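Local atomic coordinates of hypothetical protein (PDB entry 2P3P), a protein that is of unknown function, belongs to the DUF3256 family, can bind a magnesium ion and is probably membrane-associated in its full-length form. Residues A[19-24]-A[28-33]; A[78-83]-A[112-117]; A[148-153]-A[186-191]; A[83-88]-A[120-125]. All coordinates share one frame; numbering follows the deposited sequence.

Contact 1 of 4, residues A[19-24]-A[28-33]; sequences MPESVL and TMEERN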
loop_
_atom_site.group_PDB
_atom_site.type_symbol
_atom_site.label_atom_id
_atom_site.label_comp_id
_atom_site.label_asym_id
_atom_site.label_seq_id
_atom_site.Cartn_x
_atom_site.Cartn_y
_atom_site.Cartn_z
HETATM N N MSE A 19 16.284 9.446 -2.791
HETATM C CA MSE A 19 14.930 9.824 -3.219
HETATM C C MSE A 19 14.819 11.361 -3.176
HETATM O O MSE A 19 15.186 11.968 -2.184
HETATM C CB MSE A 19 13.916 9.186 -2.270
HETATM C CG MSE A 19 12.448 9.434 -2.591
HETATM SE SE MSE A 19 11.341 8.571 -1.239
HETATM C CE MSE A 19 11.941 9.651 0.256
ATOM N N PRO A 20 14.374 12.000 -4.274
ATOM C CA PRO A 20 14.212 13.449 -4.236
ATOM C C PRO A 20 13.149 13.817 -3.183
ATOM O O PRO A 20 12.099 13.145 -3.049
ATOM C CB PRO A 20 13.690 13.799 -5.643
ATOM C CG PRO A 20 14.121 12.646 -6.551
ATOM C CD PRO A 20 14.053 11.420 -5.599
ATOM N N GLU A 21 13.412 14.886 -2.448
ATOM C CA GLU A 21 12.421 15.400 -1.494
ATOM C C GLU A 21 11.039 15.621 -2.151
ATOM O O GLU A 21 9.997 15.354 -1.530
ATOM C CB GLU A 21 12.921 16.711 -0.876
ATOM C CG GLU A 21 12.014 17.252 0.203
ATOM C CD GLU A 21 12.593 18.468 0.930
ATOM O OE1 GLU A 21 13.823 18.578 1.093
ATOM O OE2 GLU A 21 11.790 19.307 1.362
ATOM N N SER A 22 11.033 16.154 -3.375
ATOM C CA SER A 22 9.773 16.455 -4.083
ATOM C C SER A 22 8.966 15.217 -4.345
ATOM O O SER A 22 7.769 15.284 -4.332
ATOM C CB SER A 22 10.024 17.234 -5.371
ATOM O OG SER A 22 8.829 17.843 -5.889
ATOM N N VAL A 23 9.622 14.054 -4.524
ATOM C CA VAL A 23 8.896 12.784 -4.746
ATOM C C VAL A 23 8.101 12.352 -3.503
ATOM O O VAL A 23 6.990 11.805 -3.621
ATOM C CB VAL A 23 9.887 11.655 -5.228
ATOM C CG1 VAL A 23 9.301 10.243 -5.055
ATOM C CG2 VAL A 23 10.276 11.885 -6.660
ATOM N N LEU A 24 8.640 12.615 -2.321
ATOM C CA LEU A 24 7.929 12.361 -1.055
ATOM C C LEU A 24 8.379 13.304 0.079
ATOM O O LEU A 24 9.199 12.933 0.935
ATOM C CB LEU A 24 8.116 10.886 -0.682
ATOM C CG LEU A 24 7.254 10.291 0.424
ATOM C CD1 LEU A 24 5.859 10.080 -0.058
ATOM C CD2 LEU A 24 7.885 8.956 0.906
ATOM N N THR A 28 12.246 16.714 5.261
ATOM C CA THR A 28 13.191 17.359 4.327
ATOM C C THR A 28 14.285 16.384 3.951
ATOM O O THR A 28 14.467 15.362 4.617
ATOM C CB THR A 28 13.844 18.627 4.934
ATOM O OG1 THR A 28 14.548 18.254 6.116
ATOM C CG2 THR A 28 12.804 19.693 5.271
HETATM N N MSE A 29 15.066 16.726 2.923
HETATM C CA MSE A 29 16.174 15.861 2.489
HETATM C C MSE A 29 17.178 15.705 3.642
HETATM O O MSE A 29 17.658 14.609 3.948
HETATM C CB MSE A 29 16.858 16.461 1.255
HETATM C CG MSE A 29 18.106 15.731 0.805
HETATM SE SE MSE A 29 17.639 13.929 0.187
HETATM C CE MSE A 29 17.445 14.267 -1.700
ATOM N N GLU A 30 17.456 16.823 4.284
ATOM C CA GLU A 30 18.378 16.871 5.403
ATOM C C GLU A 30 17.887 16.087 6.630
ATOM O O GLU A 30 18.663 15.372 7.224
ATOM C CB GLU A 30 18.704 18.335 5.747
ATOM C CG GLU A 30 19.274 19.107 4.559
ATOM C CD GLU A 30 18.257 20.037 3.885
ATOM O OE1 GLU A 30 17.088 19.609 3.634
ATOM O OE2 GLU A 30 18.656 21.194 3.615
ATOM N N GLU A 31 16.615 16.216 7.002
ATOM C CA GLU A 31 16.039 15.361 8.030
ATOM C C GLU A 31 16.182 13.861 7.681
ATOM O O GLU A 31 16.543 13.037 8.520
ATOM C CB GLU A 31 14.554 15.716 8.258
ATOM C CG GLU A 31 14.363 17.051 8.993
ATOM C CD GLU A 31 12.931 17.488 9.022
ATOM O OE1 GLU A 31 12.156 17.076 8.138
ATOM O OE2 GLU A 31 12.565 18.209 9.951
ATOM N N ARG A 32 15.838 13.503 6.447
ATOM C CA ARG A 32 15.973 12.128 5.985
ATOM C C ARG A 32 17.408 11.598 6.045
ATOM O O ARG A 32 17.666 10.505 6.584
ATOM C CB ARG A 32 15.448 11.994 4.561
ATOM C CG ARG A 32 15.522 10.578 4.010
ATOM C CD ARG A 32 14.432 10.217 2.994
ATOM N NE ARG A 32 14.048 11.332 2.125
ATOM C CZ ARG A 32 14.637 11.683 0.988
ATOM N NH1 ARG A 32 15.703 11.023 0.520
ATOM N NH2 ARG A 32 14.162 12.740 0.325
ATOM N N ASN A 33 18.341 12.358 5.501
ATOM C CA ASN A 33 19.706 11.875 5.455
ATOM C C ASN A 33 20.352 11.937 6.854
ATOM O O ASN A 33 21.211 11.120 7.163
ATOM C CB ASN A 33 20.502 12.523 4.307
ATOM C CG ASN A 33 20.497 11.648 3.038
ATOM O OD1 ASN A 33 19.465 11.512 2.352
ATOM N ND2 ASN A 33 21.630 10.992 2.778
HETATM O O HOH W 1 15.401 20.731 1.906
HETATM O O HOH W 2 11.757 13.369 1.906
#
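R32 and M19, with E21 and M29, make a largely polar contact between the loop after helix 11-18 and the capped start of helix 29-39, where T28 and E31 form a capping box. R32 is long enough to reach back across the loop. Its NH2 donates to M19 O at 2.8 Å, from well above the carbonyl plane, and its NH1 makes a weak second bond to the same oxygen. Since NH1 also bonds weakly to F16 O, the cation sits at the C-terminal end of helix 11-18, where backbone carbonyls would be expected to favour a positive charge. The selenomethionine M19 supplies apolar cover: its chain bends at chi3 (64°) and lays CE over one face of the guanidinium, 3.3 Å from R32 NE. At the guanidinium edge water 2 accepts from NH2 and donates to L24 O, extending the grip along the loop.

E21 holds the start of the helix. Its extended chain brings OE1 to within 2.9 Å of M29 N, which approaches from above the carboxylate plane. T28, at the N-cap, accepts from E31 N through OG1, while T28 N donates to E31 OE1 at 2.9 Å; both bonds are nearly straight. E21 OE1 and E30 OE1 come within 4.3 Å, a likely repulsion eased by water 1, which donates to both oxygens.

Contact 2 of 4, residues A[78-83]-A[112-117]; sequences VFMRIL and TEWKPL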
loop_
_atom_site.group_PDB
_atom_site.type_symbol
_atom_site.label_atom_id
_atom_site.label_comp_id
_atom_site.label_asym_id
_atom_site.label_seq_id
_atom_site.Cartn_x
_atom_site.Cartn_y
_atom_site.Cartn_z
ATOM N N VAL A 78 3.016 5.124 4.264
ATOM C CA VAL A 78 3.815 4.850 3.070
ATOM C C VAL A 78 4.682 3.641 3.348
ATOM O O VAL A 78 5.478 3.640 4.308
ATOM C CB VAL A 78 4.719 6.075 2.731
ATOM C CG1 VAL A 78 5.763 5.750 1.562
ATOM C CG2 VAL A 78 3.918 7.300 2.483
ATOM N N PHE A 79 4.523 2.614 2.505
ATOM C CA PHE A 79 5.253 1.373 2.660
ATOM C C PHE A 79 5.961 1.139 1.332
ATOM O O PHE A 79 5.339 1.203 0.295
ATOM C CB PHE A 79 4.314 0.237 2.993
ATOM C CG PHE A 79 5.004 -1.058 3.193
ATOM C CD1 PHE A 79 5.592 -1.351 4.430
ATOM C CD2 PHE A 79 5.091 -1.983 2.165
ATOM C CE1 PHE A 79 6.255 -2.589 4.646
ATOM C CE2 PHE A 79 5.750 -3.215 2.376
ATOM C CZ PHE A 79 6.342 -3.501 3.601
HETATM N N MSE A 80 7.262 0.937 1.370
HETATM C CA MSE A 80 7.997 0.785 0.125
HETATM C C MSE A 80 8.986 -0.342 0.204
HETATM O O MSE A 80 9.552 -0.658 1.288
HETATM C CB MSE A 80 8.736 2.078 -0.256
HETATM C CG MSE A 80 9.854 2.407 0.646
HETATM SE SE MSE A 80 10.844 4.015 0.045
HETATM C CE MSE A 80 9.475 5.289 0.448
ATOM N N ARG A 81 9.191 -0.953 -0.955
ATOM C CA ARG A 81 10.047 -2.142 -1.099
ATOM C C ARG A 81 10.587 -2.167 -2.512
ATOM O O ARG A 81 9.946 -1.625 -3.386
ATOM C CB ARG A 81 9.255 -3.426 -0.900
ATOM C CG ARG A 81 8.834 -3.682 0.509
ATOM C CD ARG A 81 8.531 -5.143 0.757
ATOM N NE ARG A 81 9.742 -5.950 0.672
ATOM C CZ ARG A 81 9.744 -7.231 0.367
ATOM N NH1 ARG A 81 8.615 -7.838 0.054
ATOM N NH2 ARG A 81 10.889 -7.890 0.330
ATOM N N ILE A 82 11.717 -2.848 -2.713
ATOM C CA ILE A 82 12.227 -3.227 -4.019
ATOM C C ILE A 82 11.565 -4.552 -4.428
ATOM O O ILE A 82 11.436 -5.472 -3.641
ATOM C CB ILE A 82 13.785 -3.437 -3.995
ATOM C CG1 ILE A 82 14.476 -2.170 -3.584
ATOM C CG2 ILE A 82 14.341 -3.715 -5.419
ATOM C CD1 ILE A 82 14.329 -1.097 -4.616
ATOM N N LEU A 83 11.221 -4.650 -5.694
ATOM C CA LEU A 83 10.756 -5.884 -6.325
ATOM C C LEU A 83 11.632 -6.166 -7.544
ATOM O O LEU A 83 12.078 -5.253 -8.272
ATOM C CB LEU A 83 9.295 -5.779 -6.768
ATOM C CG LEU A 83 8.230 -5.432 -5.738
ATOM C CD1 LEU A 83 6.867 -5.198 -6.402
ATOM C CD2 LEU A 83 8.186 -6.531 -4.708
ATOM N N THR A 112 14.495 2.456 -10.007
ATOM C CA THR A 112 15.382 2.683 -8.843
ATOM C C THR A 112 15.995 4.097 -8.816
ATOM O O THR A 112 16.595 4.505 -7.815
ATOM C CB THR A 112 16.450 1.598 -8.725
ATOM O OG1 THR A 112 17.053 1.365 -10.003
ATOM C CG2 THR A 112 15.858 0.270 -8.250
ATOM N N GLU A 113 15.868 4.821 -9.922
ATOM C CA GLU A 113 16.290 6.222 -10.029
ATOM C C GLU A 113 15.141 7.218 -9.895
ATOM O O GLU A 113 15.295 8.401 -10.298
ATOM C CB GLU A 113 16.961 6.486 -11.379
ATOM C CG GLU A 113 18.262 5.700 -11.639
ATOM C CD GLU A 113 17.987 4.191 -11.837
ATOM O OE1 GLU A 113 17.195 3.799 -12.714
ATOM O OE2 GLU A 113 18.539 3.387 -11.061
ATOM N N TRP A 114 14.012 6.728 -9.378
ATOM C CA TRP A 114 12.796 7.503 -9.030
ATOM C C TRP A 114 12.012 8.058 -10.227
ATOM O O TRP A 114 11.305 9.063 -10.125
ATOM C CB TRP A 114 13.155 8.542 -7.973
ATOM C CG TRP A 114 13.542 7.848 -6.697
ATOM C CD1 TRP A 114 14.793 7.666 -6.197
ATOM C CD2 TRP A 114 12.654 7.192 -5.812
ATOM N NE1 TRP A 114 14.719 6.959 -5.008
ATOM C CE2 TRP A 114 13.402 6.683 -4.758
ATOM C CE3 TRP A 114 11.257 7.051 -5.782
ATOM C CZ2 TRP A 114 12.814 5.988 -3.687
ATOM C CZ3 TRP A 114 10.681 6.347 -4.714
ATOM C CH2 TRP A 114 11.466 5.826 -3.707
ATOM N N LYS A 115 12.139 7.383 -11.370
ATOM C CA LYS A 115 11.362 7.732 -12.557
ATOM C C LYS A 115 10.038 7.030 -12.379
ATOM O O LYS A 115 10.037 5.831 -12.167
ATOM C CB LYS A 115 12.076 7.246 -13.833
ATOM C CG LYS A 115 11.406 7.599 -15.156
ATOM C CD LYS A 115 12.165 6.918 -16.332
ATOM C CE LYS A 115 11.734 7.421 -17.678
ATOM N NZ LYS A 115 10.439 6.849 -18.056
ATOM N N PRO A 116 8.912 7.767 -12.431
ATOM C CA PRO A 116 7.606 7.126 -12.270
ATOM C C PRO A 116 7.213 6.219 -13.440
ATOM O O PRO A 116 7.439 6.551 -14.610
ATOM C CB PRO A 116 6.638 8.305 -12.143
ATOM C CG PRO A 116 7.332 9.435 -12.740
ATOM C CD PRO A 116 8.777 9.226 -12.584
ATOM N N LEU A 117 6.650 5.072 -13.090
ATOM C CA LEU A 117 6.220 4.114 -14.069
ATOM C C LEU A 117 4.703 4.058 -14.051
ATOM O O LEU A 117 4.071 4.466 -13.095
ATOM C CB LEU A 117 6.880 2.784 -13.833
ATOM C CG LEU A 117 8.421 2.772 -13.858
ATOM C CD1 LEU A 117 8.972 1.400 -13.380
ATOM C CD2 LEU A 117 8.957 3.135 -15.264
#
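M80 and I82 on one side, W114 and T112 on the other, meet in two separate apolar touches above one face of the antiparallel meander. Strands 90-98 and 104-111 lie between strand 77-84 and strand 116-117, and the nearest CA atoms, of I82 and T112, are 8.3 Å apart, so contact depends on long side chains rather than on paired backbones. The selenomethionine M80 rises from its strand toward the turn and brings SE to the edge of the W114 indole, close to the ring plane and 4.2 Å from W114 CH2. A flexible, polarisable chain suits this place, where it meets the far end of a large ring instead of lying on its face. The indole in turn reaches inward over I92, packs edge-to-face with Y110 and donates a hydrogen bond from NE1 to C15 O, which satisfies its polar atom and helps fix its rotation.

I82 and T112 approach differently, their side chains crossing at about a right angle. CD1, at the end of the branched I82 chain, meets the methyl CG2 of T112 at 4.2 Å. The two ends of T112 do different work: a chi1 of 47° sets CG2 beside the backbone N for the apolar touch and turns the hydroxyl to its neighbour E113. There T112 OG1 donates to E113 OE2 at 2.7 Å, meeting it from 36° above the carboxylate plane.

Contact 3 of 4, residues A[148-153]-A[186-191]; sequences ASLTPS and IFLSPE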
loop_
_atom_site.group_PDB
_atom_site.type_symbol
_atom_site.label_atom_id
_atom_site.label_comp_id
_atom_site.label_asym_id
_atom_site.label_seq_id
_atom_site.Cartn_x
_atom_site.Cartn_y
_atom_site.Cartn_z
ATOM N N ALA A 148 -25.709 0.772 -4.813
ATOM C CA ALA A 148 -25.196 2.148 -4.880
ATOM C C ALA A 148 -24.188 2.472 -3.753
ATOM O O ALA A 148 -23.400 3.438 -3.884
ATOM C CB ALA A 148 -26.337 3.137 -4.905
ATOM N N SER A 149 -24.175 1.668 -2.683
ATOM C CA SER A 149 -23.216 1.857 -1.615
ATOM C C SER A 149 -21.864 1.138 -1.862
ATOM O O SER A 149 -20.911 1.295 -1.080
ATOM C CB SER A 149 -23.818 1.466 -0.275
ATOM O OG SER A 149 -24.784 2.419 0.116
ATOM N N LEU A 150 -21.782 0.361 -2.943
ATOM C CA LEU A 150 -20.607 -0.448 -3.254
ATOM C C LEU A 150 -19.498 0.401 -3.880
ATOM O O LEU A 150 -18.361 -0.039 -3.935
ATOM C CB LEU A 150 -20.994 -1.606 -4.209
ATOM C CG LEU A 150 -21.778 -2.784 -3.609
ATOM C CD1 LEU A 150 -22.122 -3.786 -4.708
ATOM C CD2 LEU A 150 -21.018 -3.473 -2.473
ATOM N N THR A 151 -19.847 1.610 -4.318
ATOM C CA THR A 151 -18.907 2.542 -4.957
ATOM C C THR A 151 -19.043 3.893 -4.249
ATOM O O THR A 151 -20.158 4.391 -4.117
ATOM C CB THR A 151 -19.244 2.671 -6.459
ATOM O OG1 THR A 151 -19.112 1.392 -7.102
ATOM C CG2 THR A 151 -18.338 3.681 -7.140
ATOM N N PRO A 152 -17.933 4.536 -3.828
ATOM C CA PRO A 152 -16.513 4.239 -4.111
ATOM C C PRO A 152 -16.056 2.942 -3.473
ATOM O O PRO A 152 -16.380 2.656 -2.330
ATOM C CB PRO A 152 -15.765 5.457 -3.530
ATOM C CG PRO A 152 -16.775 6.508 -3.465
ATOM C CD PRO A 152 -18.045 5.821 -3.109
ATOM N N SER A 153 -15.321 2.144 -4.238
ATOM C CA SER A 153 -14.950 0.836 -3.786
ATOM C C SER A 153 -13.592 0.903 -3.084
ATOM O O SER A 153 -12.588 0.396 -3.579
ATOM C CB SER A 153 -14.933 -0.141 -4.945
ATOM O OG SER A 153 -16.195 -0.183 -5.583
ATOM N N ILE A 186 -24.727 -11.320 2.670
ATOM C CA ILE A 186 -25.071 -12.475 1.836
ATOM C C ILE A 186 -24.229 -12.561 0.587
ATOM O O ILE A 186 -24.211 -13.634 -0.050
ATOM C CB ILE A 186 -26.593 -12.573 1.454
ATOM C CG1 ILE A 186 -27.012 -11.597 0.365
ATOM C CG2 ILE A 186 -27.448 -12.353 2.667
ATOM C CD1 ILE A 186 -28.399 -11.911 -0.259
ATOM N N PHE A 187 -23.577 -11.452 0.204
ATOM C CA PHE A 187 -22.805 -11.434 -1.022
ATOM C C PHE A 187 -21.412 -10.756 -0.967
ATOM O O PHE A 187 -20.564 -11.097 -1.762
ATOM C CB PHE A 187 -23.650 -10.875 -2.159
ATOM C CG PHE A 187 -23.780 -9.381 -2.161
ATOM C CD1 PHE A 187 -22.836 -8.589 -2.823
ATOM C CD2 PHE A 187 -24.836 -8.766 -1.496
ATOM C CE1 PHE A 187 -22.969 -7.232 -2.837
ATOM C CE2 PHE A 187 -24.964 -7.401 -1.499
ATOM C CZ PHE A 187 -24.029 -6.631 -2.134
ATOM N N LEU A 188 -21.184 -9.838 -0.036
ATOM C CA LEU A 188 -19.928 -9.110 0.039
ATOM C C LEU A 188 -19.009 -9.656 1.133
ATOM O O LEU A 188 -19.339 -9.561 2.338
ATOM C CB LEU A 188 -20.199 -7.669 0.377
ATOM C CG LEU A 188 -18.989 -6.777 0.276
ATOM C CD1 LEU A 188 -18.229 -6.984 -1.114
ATOM C CD2 LEU A 188 -19.462 -5.293 0.455
ATOM N N SER A 189 -17.880 -10.213 0.729
ATOM C CA SER A 189 -17.028 -10.958 1.644
ATOM C C SER A 189 -15.911 -10.065 2.134
ATOM O O SER A 189 -15.311 -9.344 1.361
ATOM C CB SER A 189 -16.373 -12.183 0.968
ATOM O OG SER A 189 -15.339 -12.745 1.780
ATOM N N PRO A 190 -15.562 -10.187 3.410
ATOM C CA PRO A 190 -14.442 -9.454 3.987
ATOM C C PRO A 190 -13.106 -10.131 3.737
ATOM O O PRO A 190 -12.060 -9.565 4.097
ATOM C CB PRO A 190 -14.766 -9.461 5.483
ATOM C CG PRO A 190 -15.488 -10.747 5.696
ATOM C CD PRO A 190 -16.140 -11.130 4.375
ATOM N N GLU A 191 -13.100 -11.324 3.148
ATOM C CA GLU A 191 -11.828 -12.021 2.938
ATOM C C GLU A 191 -10.893 -11.271 1.957
ATOM O O GLU A 191 -11.286 -10.907 0.855
ATOM C CB GLU A 191 -12.056 -13.419 2.391
ATOM C CG GLU A 191 -10.908 -14.366 2.625
ATOM C CD GLU A 191 -10.682 -14.678 4.103
ATOM O OE1 GLU A 191 -11.655 -14.564 4.899
ATOM O OE2 GLU A 191 -9.539 -15.035 4.467
#
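F187 and L188 close in on L150, giving a small, buried, wholly apolar contact between two loops. F187 comes first, its ring edge rather than its face turned to the leucine: CE1 lies 4.0 Å from L150 CD1, which sits near the ring plane. The flat, rigid ring suits a place enclosed on several sides, and one of its faces is partly covered by CB of the next residue. L188 follows and takes the other methyl of L150, the two side chains sliding past each other in opposite directions, with CD2 of L188 3.8 Å from CD2 of L150. The forked end of L150 thus serves both partners, one methyl each. Farther on the chain turns polar: S189 OG accepts from E191 N at 3.0 Å, which forms an ST turn. In the first loop S153 OG, by contrast, donates to L150 O at 2.7 Å, a bond that spans the cis peptide before P152. S149, a magnesium-binding residue with no metal bound here, directly precedes L150. Around them, F187 packs on Y143 and I146 of helix 141-146 and edge-to-face on F132, while S189 O accepts from Q170 NE2 at the end of strand 165-170.

Contact 4 of 4, residues A[83-88]-A[120-125]; sequences LPFSDS and DRFWQQ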
loop_
_atom_site.group_PDB
_atom_site.type_symbol
_atom_site.label_atom_id
_atom_site.label_comp_id
_atom_site.label_asym_id
_atom_site.label_seq_id
_atom_site.Cartn_x
_atom_site.Cartn_y
_atom_site.Cartn_z
ATOM N N LEU A 83 11.221 -4.650 -5.694
ATOM C CA LEU A 83 10.756 -5.884 -6.325
ATOM C C LEU A 83 11.632 -6.166 -7.544
ATOM O O LEU A 83 12.078 -5.253 -8.272
ATOM C CB LEU A 83 9.295 -5.779 -6.768
ATOM C CG LEU A 83 8.230 -5.432 -5.738
ATOM C CD1 LEU A 83 6.867 -5.198 -6.402
ATOM C CD2 LEU A 83 8.186 -6.531 -4.708
ATOM N N PRO A 84 11.923 -7.439 -7.773
ATOM C CA PRO A 84 12.808 -7.757 -8.888
ATOM C C PRO A 84 12.113 -7.616 -10.217
ATOM O O PRO A 84 11.074 -8.225 -10.405
ATOM C CB PRO A 84 13.160 -9.231 -8.653
ATOM C CG PRO A 84 12.133 -9.783 -7.793
ATOM C CD PRO A 84 11.507 -8.643 -7.017
ATOM N N PHE A 85 12.697 -6.853 -11.138
ATOM C CA PHE A 85 12.128 -6.754 -12.486
ATOM C C PHE A 85 12.708 -7.860 -13.342
ATOM O O PHE A 85 12.018 -8.479 -14.164
ATOM C CB PHE A 85 12.334 -5.367 -13.135
ATOM C CG PHE A 85 11.659 -5.270 -14.441
ATOM C CD1 PHE A 85 10.289 -5.028 -14.518
ATOM C CD2 PHE A 85 12.370 -5.533 -15.601
ATOM C CE1 PHE A 85 9.639 -5.017 -15.759
ATOM C CE2 PHE A 85 11.726 -5.545 -16.836
ATOM C CZ PHE A 85 10.382 -5.282 -16.923
ATOM N N SER A 86 14.007 -8.069 -13.207
ATOM C CA SER A 86 14.645 -9.289 -13.654
ATOM C C SER A 86 15.462 -9.844 -12.493
ATOM O O SER A 86 15.288 -9.427 -11.355
ATOM C CB SER A 86 15.550 -8.994 -14.842
ATOM O OG SER A 86 16.677 -8.265 -14.436
ATOM N N ASP A 87 16.363 -10.770 -12.781
ATOM C CA ASP A 87 17.283 -11.293 -11.757
ATOM C C ASP A 87 18.516 -10.359 -11.623
ATOM O O ASP A 87 19.294 -10.498 -10.692
ATOM C CB ASP A 87 17.689 -12.727 -12.095
ATOM C CG ASP A 87 18.217 -12.844 -13.499
ATOM O OD1 ASP A 87 18.564 -11.783 -14.037
ATOM O OD2 ASP A 87 18.282 -13.959 -14.069
ATOM N N SER A 88 18.657 -9.387 -12.536
ATOM C CA SER A 88 19.687 -8.350 -12.435
ATOM C C SER A 88 19.175 -6.932 -12.094
ATOM O O SER A 88 19.963 -6.076 -11.703
ATOM C CB SER A 88 20.531 -8.319 -13.719
ATOM O OG SER A 88 19.756 -8.274 -14.917
ATOM N N ASP A 120 -0.436 0.401 -14.380
ATOM C CA ASP A 120 -1.288 -0.648 -15.040
ATOM C C ASP A 120 -0.451 -1.827 -15.493
ATOM O O ASP A 120 -0.942 -2.940 -15.704
ATOM C CB ASP A 120 -1.985 -0.194 -16.355
ATOM C CG ASP A 120 -2.368 1.274 -16.405
ATOM O OD1 ASP A 120 -1.784 2.125 -15.685
ATOM O OD2 ASP A 120 -3.259 1.575 -17.239
ATOM N N ARG A 121 0.808 -1.545 -15.764
ATOM C CA ARG A 121 1.682 -2.555 -16.297
ATOM C C ARG A 121 1.932 -3.677 -15.272
ATOM O O ARG A 121 2.104 -4.852 -15.633
ATOM C CB ARG A 121 3.004 -1.897 -16.656
ATOM C CG ARG A 121 3.798 -2.707 -17.597
ATOM C CD ARG A 121 5.279 -2.449 -17.421
ATOM N NE ARG A 121 5.987 -3.610 -17.933
ATOM C CZ ARG A 121 7.143 -3.584 -18.571
ATOM N NH1 ARG A 121 7.763 -2.440 -18.813
ATOM N NH2 ARG A 121 7.659 -4.724 -18.980
ATOM N N PHE A 122 1.978 -3.289 -14.001
ATOM C CA PHE A 122 2.336 -4.173 -12.909
ATOM C C PHE A 122 1.177 -4.611 -12.031
ATOM O O PHE A 122 1.281 -5.581 -11.258
ATOM C CB PHE A 122 3.334 -3.421 -12.009
ATOM C CG PHE A 122 4.485 -2.860 -12.744
ATOM C CD1 PHE A 122 5.466 -3.682 -13.213
ATOM C CD2 PHE A 122 4.581 -1.502 -12.988
ATOM C CE1 PHE A 122 6.586 -3.167 -13.894
ATOM C CE2 PHE A 122 5.674 -0.986 -13.654
ATOM C CZ PHE A 122 6.672 -1.822 -14.108
ATOM N N TRP A 123 0.093 -3.867 -12.079
ATOM C CA TRP A 123 -0.999 -4.069 -11.151
ATOM C C TRP A 123 -2.327 -3.638 -11.767
ATOM O O TRP A 123 -2.438 -2.542 -12.325
ATOM C CB TRP A 123 -0.741 -3.254 -9.884
ATOM C CG TRP A 123 -1.953 -3.072 -8.999
ATOM C CD1 TRP A 123 -2.711 -1.951 -8.866
ATOM C CD2 TRP A 123 -2.523 -4.051 -8.142
ATOM N NE1 TRP A 123 -3.758 -2.181 -7.977
ATOM C CE2 TRP A 123 -3.662 -3.462 -7.520
ATOM C CE3 TRP A 123 -2.204 -5.382 -7.848
ATOM C CZ2 TRP A 123 -4.453 -4.150 -6.605
ATOM C CZ3 TRP A 123 -2.964 -6.046 -6.921
ATOM C CH2 TRP A 123 -4.086 -5.434 -6.317
ATOM N N GLN A 124 -3.319 -4.515 -11.697
ATOM C CA GLN A 124 -4.680 -4.190 -12.103
ATOM C C GLN A 124 -5.575 -4.199 -10.862
ATOM O O GLN A 124 -5.791 -5.247 -10.267
ATOM C CB GLN A 124 -5.232 -5.207 -13.125
ATOM C CG GLN A 124 -6.645 -4.976 -13.559
ATOM C CD GLN A 124 -7.136 -5.970 -14.652
ATOM O OE1 GLN A 124 -6.325 -6.641 -15.342
ATOM N NE2 GLN A 124 -8.452 -6.024 -14.845
ATOM N N GLN A 125 -6.166 -3.066 -10.527
ATOM C CA GLN A 125 -7.027 -2.989 -9.337
ATOM C C GLN A 125 -8.232 -3.942 -9.514
ATOM O O GLN A 125 -8.891 -3.916 -10.540
ATOM C CB GLN A 125 -7.548 -1.555 -9.142
ATOM C CG GLN A 125 -8.319 -1.287 -7.866
ATOM C CD GLN A 125 -7.430 -1.094 -6.637
ATOM O OE1 GLN A 125 -6.315 -1.554 -6.615
ATOM N NE2 GLN A 125 -7.951 -0.450 -5.605
#
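F85 meets both R121 and F122, and the two partners divide the contact into an exposed side and a buried one. On the inner side F122 turns its ring edge to that of F85, with CE1 of F85 4.0 Å from CE1 of F122. F122 is firmly enclosed: its ring stacks on F109 of strand 104-111, its backbone bonds to F202, and CD of R121 lies 3.6 Å above one face. An aromatic residue suits this place because a flat ring can stack on F109, carry the R121 methylene over a face and still offer an edge to F85.

The outer side lies at the surface, open to solvent, although its closest approach is the shorter. R121, extended from CG to NE, runs past F122 and sets its guanidinium across the rim of F85, the two planes 85° apart. The ring edge therefore points at the guanidinium face, with CZ of F85 3.5 Å from NH2 of R121, and the charge does not sit over the aromatic face as in a cation-pi pair. Arginine fits here, its methylene chain covering a ring while its charged end stays near solvent. F85 reaches across because its CG stands anti to the backbone N (chi1 -176°). Just beyond it S86 OG accepts from S88 N at 3.0 Å, an ST turn within the loop of the beta hairpin that joins strands 77-84 and 90-98.

Contacts 1, 2 and 4 gather round the seven-stranded antiparallel sheet, whereas contact 3 belongs to the far part of the chain, beside the four-stranded sheet. Contact 1 closes before contact 2 opens; their centres are 14 Å apart and they touch, as W114 packs against M19, P20 and V23. Contacts 2 and 4 alternate along the chain, share L83 and strand 77-84, and lie 11 Å apart between centres, with L117 packing on F122. Contact 3 comes last, on the opposite side of the chain's centre from contact 1, about 38 Å away between centres. Segment 120-125 also packs against the smaller sheet, so contact 4 lies where the two sheets join.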